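Local atomic coordinates of HD domain protein (Enterococcus faecalis, PDB entry 4LRL), a protein that probably hydrolyses deoxynucleoside triphosphates at a metal-bearing HD-domain site under allosteric control by bound nucleotides, and assembles from four copies of the same chain. Residues Ile156-Thr166 / Phe312-Leu320; Arg100-Tyr109 / Leu232-Ile242. All blocks are in the same frame, centred on the assembly; numbering follows the deposited sequence.

Contact 1 (Ile156-Thr166 / Phe312-Leu320); sequences ITVQIITSPET and FTLQEYLKL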
loop_
_atom_site.group_PDB
_atom_site.type_symbol
_atom_site.label_atom_id
_atom_site.label_comp_id
_atom_site.label_asym_id
_atom_site.label_seq_id
_atom_site.Cartn_x
_atom_site.Cartn_y
_atom_site.Cartn_z
ATOM N N ILE C 156 14.069 -29.092 21.234
ATOM C CA ILE C 156 14.867 -28.071 21.909
ATOM C C ILE C 156 14.011 -26.980 22.549
ATOM O O ILE C 156 14.304 -26.532 23.659
ATOM C CB ILE C 156 15.934 -27.485 20.973
ATOM C CG1 ILE C 156 16.984 -28.560 20.677
ATOM C CG2 ILE C 156 16.588 -26.255 21.594
ATOM C CD1 ILE C 156 17.665 -28.407 19.342
ATOM N N THR C 157 12.952 -26.570 21.854
ATOM C CA THR C 157 11.969 -25.654 22.410
ATOM C C THR C 157 11.443 -26.178 23.746
ATOM O O THR C 157 11.444 -25.446 24.737
ATOM C CB THR C 157 10.789 -25.427 21.440
ATOM O OG1 THR C 157 11.275 -24.796 20.256
ATOM C CG2 THR C 157 9.734 -24.526 22.064
ATOM N N VAL C 158 11.013 -27.442 23.762
ATOM C CA VAL C 158 10.481 -28.070 24.966
ATOM C C VAL C 158 11.551 -28.098 26.050
ATOM O O VAL C 158 11.267 -27.806 27.213
ATOM C CB VAL C 158 9.936 -29.502 24.679
ATOM C CG1 VAL C 158 9.620 -30.257 25.980
ATOM C CG2 VAL C 158 8.711 -29.427 23.777
ATOM N N GLN C 159 12.777 -28.435 25.657
ATOM C CA GLN C 159 13.930 -28.390 26.556
ATOM C C GLN C 159 14.102 -27.018 27.211
ATOM O O GLN C 159 14.280 -26.932 28.420
ATOM C CB GLN C 159 15.218 -28.739 25.807
ATOM C CG GLN C 159 15.480 -30.214 25.611
ATOM C CD GLN C 159 16.828 -30.470 24.957
ATOM O OE1 GLN C 159 17.823 -29.809 25.268
ATOM N NE2 GLN C 159 16.867 -31.434 24.044
ATOM N N ILE C 160 14.049 -25.956 26.407
ATOM C CA ILE C 160 14.271 -24.597 26.904
ATOM C C ILE C 160 13.187 -24.204 27.910
ATOM O O ILE C 160 13.439 -23.497 28.895
ATOM C CB ILE C 160 14.318 -23.583 25.738
ATOM C CG1 ILE C 160 15.567 -23.823 24.880
ATOM C CG2 ILE C 160 14.271 -22.136 26.259
ATOM C CD1 ILE C 160 15.456 -23.280 23.483
ATOM N N ILE C 161 11.983 -24.686 27.651
ATOM C CA ILE C 161 10.846 -24.391 28.493
ATOM C C ILE C 161 10.923 -25.177 29.792
ATOM O O ILE C 161 10.601 -24.648 30.852
ATOM C CB ILE C 161 9.523 -24.687 27.757
ATOM C CG1 ILE C 161 9.299 -23.657 26.647
ATOM C CG2 ILE C 161 8.342 -24.714 28.739
ATOM C CD1 ILE C 161 8.209 -24.027 25.664
ATOM N N THR C 162 11.371 -26.426 29.705
ATOM C CA THR C 162 11.335 -27.339 30.849
ATOM C C THR C 162 12.675 -27.505 31.590
ATOM O O THR C 162 12.733 -28.194 32.605
ATOM C CB THR C 162 10.767 -28.722 30.440
ATOM O OG1 THR C 162 11.610 -29.311 29.447
ATOM C CG2 THR C 162 9.352 -28.586 29.867
ATOM N N SER C 163 13.738 -26.864 31.100
ATOM C CA SER C 163 15.072 -26.983 31.720
ATOM C C SER C 163 15.385 -25.818 32.660
ATOM O O SER C 163 15.358 -24.656 32.247
ATOM C CB SER C 163 16.190 -27.112 30.676
ATOM O OG SER C 163 15.944 -28.180 29.778
ATOM N N PRO C 164 15.698 -26.139 33.928
ATOM C CA PRO C 164 15.950 -25.162 34.979
ATOM C C PRO C 164 17.113 -24.224 34.681
ATOM O O PRO C 164 17.143 -23.113 35.202
ATOM C CB PRO C 164 16.276 -26.035 36.189
ATOM C CG PRO C 164 15.570 -27.321 35.916
ATOM C CD PRO C 164 15.736 -27.516 34.445
ATOM N N GLU C 165 18.053 -24.662 33.849
ATOM C CA GLU C 165 19.210 -23.842 33.500
ATOM C C GLU C 165 18.873 -22.571 32.709
ATOM O O GLU C 165 19.717 -21.680 32.594
ATOM C CB GLU C 165 20.235 -24.670 32.727
ATOM C CG GLU C 165 19.759 -25.135 31.362
ATOM C CD GLU C 165 20.569 -26.290 30.842
ATOM O OE1 GLU C 165 21.547 -26.034 30.108
ATOM O OE2 GLU C 165 20.246 -27.449 31.184
ATOM N N THR C 166 17.659 -22.491 32.153
ATOM C CA THR C 166 17.254 -21.318 31.368
ATOM C C THR C 166 16.539 -20.230 32.171
ATOM O O THR C 166 15.894 -20.492 33.183
ATOM C CB THR C 166 16.397 -21.684 30.124
ATOM O OG1 THR C 166 15.126 -22.222 30.528
ATOM C CG2 THR C 166 17.147 -22.668 29.208
ATOM N N PHE C 312 26.231 -32.544 22.191
ATOM C CA PHE C 312 26.093 -31.162 22.650
ATOM C C PHE C 312 25.115 -31.009 23.812
ATOM O O PHE C 312 24.212 -31.831 24.000
ATOM C CB PHE C 312 25.697 -30.242 21.491
ATOM C CG PHE C 312 24.324 -30.511 20.938
ATOM C CD1 PHE C 312 23.213 -29.828 21.438
ATOM C CD2 PHE C 312 24.143 -31.433 19.905
ATOM C CE1 PHE C 312 21.938 -30.069 20.927
ATOM C CE2 PHE C 312 22.877 -31.681 19.390
ATOM C CZ PHE C 312 21.768 -30.996 19.906
ATOM N N THR C 313 25.306 -29.948 24.587
ATOM C CA THR C 313 24.386 -29.596 25.659
ATOM C C THR C 313 23.499 -28.439 25.206
ATOM O O THR C 313 23.761 -27.799 24.176
ATOM C CB THR C 313 25.138 -29.205 26.948
ATOM O OG1 THR C 313 25.984 -28.080 26.686
ATOM C CG2 THR C 313 25.989 -30.373 27.449
ATOM N N LEU C 314 22.441 -28.189 25.970
ATOM C CA LEU C 314 21.556 -27.072 25.701
ATOM C C LEU C 314 22.338 -25.759 25.622
ATOM O O LEU C 314 22.194 -25.005 24.655
ATOM C CB LEU C 314 20.449 -26.995 26.759
ATOM C CG LEU C 314 19.417 -25.868 26.587
ATOM C CD1 LEU C 314 18.852 -25.790 25.168
ATOM C CD2 LEU C 314 18.297 -26.011 27.614
ATOM N N GLN C 315 23.176 -25.512 26.627
ATOM C CA GLN C 315 23.988 -24.291 26.716
ATOM C C GLN C 315 24.898 -24.057 25.507
ATOM O O GLN C 315 25.108 -22.916 25.101
ATOM C CB GLN C 315 24.821 -24.276 28.007
ATOM C CG GLN C 315 24.006 -24.259 29.290
ATOM C CD GLN C 315 23.241 -22.955 29.512
ATOM O OE1 GLN C 315 23.253 -22.052 28.667
ATOM N NE2 GLN C 315 22.578 -22.851 30.663
ATOM N N GLU C 316 25.432 -25.143 24.948
ATOM C CA GLU C 316 26.269 -25.075 23.752
ATOM C C GLU C 316 25.449 -24.725 22.525
ATOM O O GLU C 316 25.915 -23.999 21.632
ATOM C CB GLU C 316 27.016 -26.393 23.540
ATOM C CG GLU C 316 28.290 -26.503 24.382
ATOM C CD GLU C 316 28.730 -27.936 24.619
ATOM O OE1 GLU C 316 28.039 -28.866 24.154
ATOM O OE2 GLU C 316 29.773 -28.132 25.281
ATOM N N TYR C 317 24.227 -25.242 22.482
ATOM C CA TYR C 317 23.311 -24.951 21.389
ATOM C C TYR C 317 22.877 -23.482 21.400
ATOM O O TYR C 317 22.919 -22.818 20.372
ATOM C CB TYR C 317 22.098 -25.872 21.458
ATOM C CG TYR C 317 21.105 -25.693 20.330
ATOM C CD1 TYR C 317 21.250 -26.382 19.129
ATOM C CD2 TYR C 317 19.999 -24.850 20.479
ATOM C CE1 TYR C 317 20.327 -26.219 18.096
ATOM C CE2 TYR C 317 19.067 -24.693 19.469
ATOM C CZ TYR C 317 19.233 -25.373 18.283
ATOM O OH TYR C 317 18.297 -25.209 17.290
ATOM N N LEU C 318 22.491 -22.997 22.584
ATOM C CA LEU C 318 21.998 -21.631 22.780
ATOM C C LEU C 318 22.997 -20.538 22.392
ATOM O O LEU C 318 22.617 -19.384 22.185
ATOM C CB LEU C 318 21.551 -21.430 24.228
ATOM C CG LEU C 318 20.282 -22.155 24.690
ATOM C CD1 LEU C 318 20.169 -22.108 26.205
ATOM C CD2 LEU C 318 19.032 -21.562 24.034
ATOM N N LYS C 319 24.269 -20.905 22.299
ATOM C CA LYS C 319 25.314 -19.955 21.948
ATOM C C LYS C 319 25.341 -19.729 20.451
ATOM O O LYS C 319 26.014 -18.812 19.977
ATOM C CB LYS C 319 26.684 -20.474 22.401
ATOM C CG LYS C 319 26.985 -20.277 23.882
ATOM C CD LYS C 319 28.284 -20.959 24.247
ATOM C CE LYS C 319 28.677 -20.696 25.697
ATOM N NZ LYS C 319 29.694 -21.696 26.147
ATOM N N LEU C 320 24.627 -20.578 19.714
ATOM C CA LEU C 320 24.664 -20.548 18.260
ATOM C C LEU C 320 23.673 -19.571 17.643
ATOM O O LEU C 320 22.521 -19.495 18.075
ATOM C CB LEU C 320 24.406 -21.936 17.694
ATOM C CG LEU C 320 25.479 -23.009 17.834
ATOM C CD1 LEU C 320 24.980 -24.237 17.108
ATOM C CD2 LEU C 320 26.830 -22.553 17.272
#
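Leu314 is the main bump of this contact: its two methyls fork into a hollow made by the end of helix 156-162 and the turn that follows. One branch, CD1, rests 3.8 Å from Ile160 CG1, the side chains crossing at about a right angle. The other, CD2, lies against the side chains of the type I turn Ser163-Thr166, 3.9 Å from both Ser163 CB and Thr166 CG2. With CG anti to the backbone N (chi1 -179°), the fork is carried across to the other segment, CD1 to the helix and CD2 to the turn. Gln159 OE1 and Glu165 OE1 lie on different sides of its CB. Glu165 crosses Leu314 obliquely and meets Gln315 from the opposite direction, its OE1 3.1 Å from Gln315 CG, carboxylate and amide planes 31° apart. One turn on, Tyr317 offers a ring face to Ile156, whose CD1 stands 3.8 Å from the ring centroid in a CH-pi contact, 22° off the normal; Ile156 CG2 lies 3.6 Å from Tyr317 CE2. Beside Leu314, Ile160 CD1 meets Leu318 CD2 at 4.0 Å. A capping box of Thr313 and Glu316, its Glu316 N to Thr313 OG1 bond weak, starts helix 314-318. Tyr317 OH hydrogen-bonds Gly137 O, two residues after the metal ligand Asp135 in sequence. Helix 305-308 packs on Tyr317, helix 62-65 touches Ile160 and Leu318 through Glu63, and helix 179-187 packs on Ile161.

Contact 2 (Arg100-Tyr109 / Leu232-Ile242); sequences RICEIFQRNY and LRVIRPYKGGI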
loop_
_atom_site.group_PDB
_atom_site.type_symbol
_atom_site.label_atom_id
_atom_site.label_comp_id
_atom_site.label_asym_id
_atom_site.label_seq_id
_atom_site.Cartn_x
_atom_site.Cartn_y
_atom_site.Cartn_z
ATOM N N ARG C 100 -4.643 -10.641 20.077
ATOM C CA ARG C 100 -5.826 -10.052 19.445
ATOM C C ARG C 100 -6.974 -11.050 19.395
ATOM O O ARG C 100 -8.124 -10.676 19.641
ATOM C CB ARG C 100 -5.493 -9.488 18.065
ATOM C CG ARG C 100 -4.607 -8.254 18.157
ATOM C CD ARG C 100 -4.132 -7.748 16.820
ATOM N NE ARG C 100 -3.067 -6.758 17.016
ATOM C CZ ARG C 100 -2.536 -5.986 16.065
ATOM N NH1 ARG C 100 -1.572 -5.130 16.380
ATOM N NH2 ARG C 100 -2.965 -6.058 14.807
ATOM N N ILE C 101 -6.649 -12.315 19.115
ATOM C CA ILE C 101 -7.651 -13.389 19.050
ATOM C C ILE C 101 -8.290 -13.665 20.413
ATOM O O ILE C 101 -9.509 -13.769 20.512
ATOM C CB ILE C 101 -7.069 -14.709 18.445
ATOM C CG1 ILE C 101 -6.550 -14.440 17.033
ATOM C CG2 ILE C 101 -8.127 -15.820 18.428
ATOM C CD1 ILE C 101 -5.843 -15.607 16.371
ATOM N N CYS C 102 -7.453 -13.776 21.450
ATOM C CA CYS C 102 -7.906 -13.988 22.818
ATOM C C CYS C 102 -8.813 -12.856 23.282
ATOM O O CYS C 102 -9.812 -13.088 23.961
ATOM C CB CYS C 102 -6.713 -14.105 23.758
ATOM S SG CYS C 102 -5.771 -15.626 23.587
ATOM N N GLU C 103 -8.448 -11.637 22.902
ATOM C CA GLU C 103 -9.206 -10.439 23.222
ATOM C C GLU C 103 -10.609 -10.513 22.606
ATOM O O GLU C 103 -11.606 -10.304 23.295
ATOM C CB GLU C 103 -8.444 -9.206 22.722
ATOM C CG GLU C 103 -8.985 -7.886 23.215
ATOM C CD GLU C 103 -8.577 -7.549 24.646
ATOM O OE1 GLU C 103 -7.507 -8.000 25.103
ATOM O OE2 GLU C 103 -9.328 -6.809 25.311
ATOM N N ILE C 104 -10.664 -10.835 21.315
ATOM C CA ILE C 104 -11.921 -11.018 20.586
ATOM C C ILE C 104 -12.735 -12.182 21.169
ATOM O O ILE C 104 -13.945 -12.069 21.363
ATOM C CB ILE C 104 -11.641 -11.231 19.069
ATOM C CG1 ILE C 104 -11.166 -9.919 18.430
ATOM C CG2 ILE C 104 -12.865 -11.750 18.334
ATOM C CD1 ILE C 104 -10.364 -10.103 17.135
ATOM N N PHE C 105 -12.052 -13.286 21.457
ATOM C CA PHE C 105 -12.683 -14.478 22.023
ATOM C C PHE C 105 -13.322 -14.152 23.359
ATOM O O PHE C 105 -14.441 -14.595 23.644
ATOM C CB PHE C 105 -11.650 -15.591 22.208
ATOM C CG PHE C 105 -11.442 -16.461 20.990
ATOM C CD1 PHE C 105 -10.824 -17.705 21.116
ATOM C CD2 PHE C 105 -11.873 -16.052 19.723
ATOM C CE1 PHE C 105 -10.619 -18.529 20.008
ATOM C CE2 PHE C 105 -11.675 -16.866 18.602
ATOM C CZ PHE C 105 -11.046 -18.113 18.748
ATOM N N GLN C 106 -12.613 -13.373 24.177
ATOM C CA GLN C 106 -13.094 -13.063 25.520
ATOM C C GLN C 106 -14.309 -12.144 25.501
ATOM O O GLN C 106 -15.278 -12.394 26.218
ATOM C CB GLN C 106 -11.971 -12.513 26.418
ATOM C CG GLN C 106 -12.411 -12.010 27.814
ATOM C CD GLN C 106 -13.280 -13.002 28.609
ATOM O OE1 GLN C 106 -13.224 -14.220 28.407
ATOM N NE2 GLN C 106 -14.089 -12.471 29.524
ATOM N N ARG C 107 -14.288 -11.112 24.664
ATOM C CA ARG C 107 -15.398 -10.151 24.688
ATOM C C ARG C 107 -16.646 -10.540 23.869
ATOM O O ARG C 107 -17.704 -9.946 24.044
ATOM C CB ARG C 107 -14.920 -8.716 24.395
ATOM C CG ARG C 107 -14.975 -8.276 22.949
ATOM C CD ARG C 107 -14.615 -6.792 22.822
ATOM N NE ARG C 107 -13.216 -6.516 23.173
ATOM C CZ ARG C 107 -12.345 -5.876 22.393
ATOM N NH1 ARG C 107 -11.104 -5.675 22.821
ATOM N NH2 ARG C 107 -12.704 -5.423 21.193
ATOM N N ASN C 108 -16.527 -11.541 23.001
ATOM C CA ASN C 108 -17.648 -11.941 22.145
ATOM C C ASN C 108 -18.079 -13.398 22.316
ATOM O O ASN C 108 -19.243 -13.740 22.091
ATOM C CB ASN C 108 -17.334 -11.659 20.671
ATOM C CG ASN C 108 -17.118 -10.185 20.388
ATOM O OD1 ASN C 108 -18.045 -9.381 20.437
ATOM N ND2 ASN C 108 -15.885 -9.827 20.090
ATOM N N TYR C 109 -17.142 -14.254 22.712
ATOM C CA TYR C 109 -17.415 -15.687 22.776
ATOM C C TYR C 109 -16.926 -16.338 24.063
ATOM O O TYR C 109 -16.410 -17.453 24.037
ATOM C CB TYR C 109 -16.791 -16.398 21.573
ATOM C CG TYR C 109 -17.057 -15.732 20.248
ATOM C CD1 TYR C 109 -16.057 -15.017 19.600
ATOM C CD2 TYR C 109 -18.309 -15.815 19.642
ATOM C CE1 TYR C 109 -16.289 -14.395 18.379
ATOM C CE2 TYR C 109 -18.556 -15.191 18.425
ATOM C CZ TYR C 109 -17.536 -14.481 17.802
ATOM O OH TYR C 109 -17.770 -13.873 16.597
ATOM N N LEU C 232 -9.971 -11.941 11.722
ATOM C CA LEU C 232 -10.244 -11.682 13.127
ATOM C C LEU C 232 -11.710 -11.370 13.407
ATOM O O LEU C 232 -12.186 -11.579 14.518
ATOM C CB LEU C 232 -9.337 -10.572 13.665
ATOM C CG LEU C 232 -7.846 -10.937 13.746
ATOM C CD1 LEU C 232 -7.034 -9.806 14.343
ATOM C CD2 LEU C 232 -7.627 -12.219 14.520
ATOM N N ARG C 233 -12.433 -10.896 12.394
ATOM C CA ARG C 233 -13.843 -10.560 12.566
ATOM C C ARG C 233 -14.753 -11.796 12.553
ATOM O O ARG C 233 -15.883 -11.735 13.023
ATOM C CB ARG C 233 -14.289 -9.571 11.484
ATOM C CG ARG C 233 -15.569 -8.806 11.810
ATOM C CD ARG C 233 -15.294 -7.586 12.668
ATOM N NE ARG C 233 -16.505 -7.059 13.291
ATOM C CZ ARG C 233 -16.573 -5.893 13.939
ATOM N NH1 ARG C 233 -15.499 -5.116 14.042
ATOM N NH2 ARG C 233 -17.724 -5.498 14.481
ATOM N N VAL C 234 -14.263 -12.906 12.008
ATOM C CA VAL C 234 -15.085 -14.102 11.847
ATOM C C VAL C 234 -14.543 -15.315 12.602
ATOM O O VAL C 234 -15.245 -16.329 12.719
ATOM C CB VAL C 234 -15.303 -14.475 10.356
ATOM C CG1 VAL C 234 -16.064 -13.370 9.622
ATOM C CG2 VAL C 234 -13.979 -14.792 9.658
ATOM N N ILE C 235 -13.307 -15.208 13.107
ATOM C CA ILE C 235 -12.693 -16.274 13.918
ATOM C C ILE C 235 -13.504 -16.524 15.192
ATOM O O ILE C 235 -14.027 -15.597 15.810
ATOM C CB ILE C 235 -11.208 -15.981 14.264
ATOM C CG1 ILE C 235 -10.517 -17.247 14.787
ATOM C CG2 ILE C 235 -11.083 -14.803 15.262
ATOM C CD1 ILE C 235 -8.997 -17.183 14.833
ATOM N N ARG C 236 -13.591 -17.786 15.582
ATOM C CA ARG C 236 -14.499 -18.187 16.651
ATOM C C ARG C 236 -13.993 -19.452 17.360
ATOM O O ARG C 236 -13.446 -20.341 16.712
ATOM C CB ARG C 236 -15.879 -18.436 16.041
ATOM C CG ARG C 236 -16.978 -18.804 17.012
ATOM C CD ARG C 236 -18.086 -19.549 16.298
ATOM N NE ARG C 236 -19.341 -19.495 17.042
ATOM C CZ ARG C 236 -20.359 -18.694 16.742
ATOM N NH1 ARG C 236 -20.292 -17.863 15.702
ATOM N NH2 ARG C 236 -21.453 -18.723 17.488
ATOM N N PRO C 237 -14.171 -19.535 18.692
ATOM C CA PRO C 237 -13.933 -20.813 19.343
ATOM C C PRO C 237 -15.157 -21.718 19.225
ATOM O O PRO C 237 -16.264 -21.235 19.015
ATOM C CB PRO C 237 -13.735 -20.421 20.808
ATOM C CG PRO C 237 -14.639 -19.235 20.983
ATOM C CD PRO C 237 -14.577 -18.493 19.662
ATOM N N TYR C 238 -14.935 -23.022 19.335
ATOM C CA TYR C 238 -16.000 -23.996 19.581
ATOM C C TYR C 238 -15.393 -25.167 20.354
ATOM O O TYR C 238 -14.177 -25.199 20.597
ATOM C CB TYR C 238 -16.667 -24.454 18.276
ATOM C CG TYR C 238 -15.860 -25.431 17.450
ATOM C CD1 TYR C 238 -16.222 -26.774 17.383
ATOM C CD2 TYR C 238 -14.736 -25.011 16.736
ATOM C CE1 TYR C 238 -15.476 -27.684 16.635
ATOM C CE2 TYR C 238 -13.988 -25.903 15.973
ATOM C CZ TYR C 238 -14.362 -27.241 15.929
ATOM O OH TYR C 238 -13.629 -28.133 15.181
ATOM N N LYS C 239 -16.234 -26.131 20.718
ATOM C CA LYS C 239 -15.817 -27.258 21.550
ATOM C C LYS C 239 -14.559 -27.956 21.031
ATOM O O LYS C 239 -13.671 -28.290 21.814
ATOM C CB LYS C 239 -16.967 -28.257 21.700
ATOM C CG LYS C 239 -16.777 -29.273 22.805
ATOM C CD LYS C 239 -18.014 -30.154 22.901
ATOM C CE LYS C 239 -17.935 -31.106 24.069
ATOM N NZ LYS C 239 -19.217 -31.820 24.216
ATOM N N GLY C 240 -14.481 -28.151 19.715
ATOM C CA GLY C 240 -13.340 -28.818 19.093
ATOM C C GLY C 240 -12.228 -27.885 18.643
ATOM O O GLY C 240 -11.343 -28.292 17.892
ATOM N N GLY C 241 -12.253 -26.633 19.082
ATOM C CA GLY C 241 -11.134 -25.744 18.775
ATOM C C GLY C 241 -11.496 -24.373 18.243
ATOM O O GLY C 241 -12.177 -23.588 18.911
ATOM N N ILE C 242 -11.020 -24.098 17.034
ATOM C CA ILE C 242 -11.203 -22.800 16.381
ATOM C C ILE C 242 -11.842 -22.970 15.008
ATOM O O ILE C 242 -11.452 -23.843 14.235
ATOM C CB ILE C 242 -9.855 -22.051 16.265
ATOM C CG1 ILE C 242 -9.428 -21.538 17.642
ATOM C CG2 ILE C 242 -9.930 -20.921 15.234
ATOM C CD1 ILE C 242 -8.070 -20.883 17.659
HETATM O O HOH W 1 -18.051 -16.296 15.142
#
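The C-terminal half of helix 87-108, which carries the nickel ligand His90 near its start, packs on a beta hairpin, mostly its first strand, and on the helical turn before it. Phe105 is clamped between two aliphatic groups: Ile101 CG2, from its own helix, lies over the centre of one ring face, and Pro237 CD over the opposite face, 3.5 Å from the centroid in a CH-pi contact. Ile242 CG1 meets the same ring at its edge, in plane, 3.9 Å from Phe105 CZ. The Ile101 and Leu232 side chains cross at about a right angle, CG1 of Ile101 3.5 Å from CD2 of Leu232, and Ile104 CD1 presses on Leu232 CB at 3.6 Å. With CG anti to the backbone N (chi1 -177°), the Arg236 chain runs across one face of the Tyr109 ring, CG 4.2 Å from the centroid. A water joins their polar ends, 2.8 Å from Tyr109 OH and weakly bonded to Arg236 NH1. Met199 of helix 194-200 also packs on Ile101, Phe105 and Ile242. The arrangement is a two-residue beta hairpin, type I turn Tyr238-Gly241, at the outer edge of a mixed four-stranded sheet within this chain, with the HD-domain helix packed on it.

From the N terminus, helix 87-108 supplies the first half of contact 2, and the chain runs on through mostly helical HD-domain sequence to 156-166, the first half of contact 1. The return to 232-242 closes the loop of contact 2, with no strand between its segments; 312-320 then closes that of contact 1. The two loops therefore cross, each beginning in the HD domain and ending in the HD-associated region. Their centres are 33 Å apart and their nearest atoms about 16 Å, so they do not touch. Contact 1 anchors helix 314-318 on helix 153-162, whereas contact 2 fastens the 235-245 hairpin on helix 87-108. Together they bind the later region to two separate helices of the metal-bearing domain.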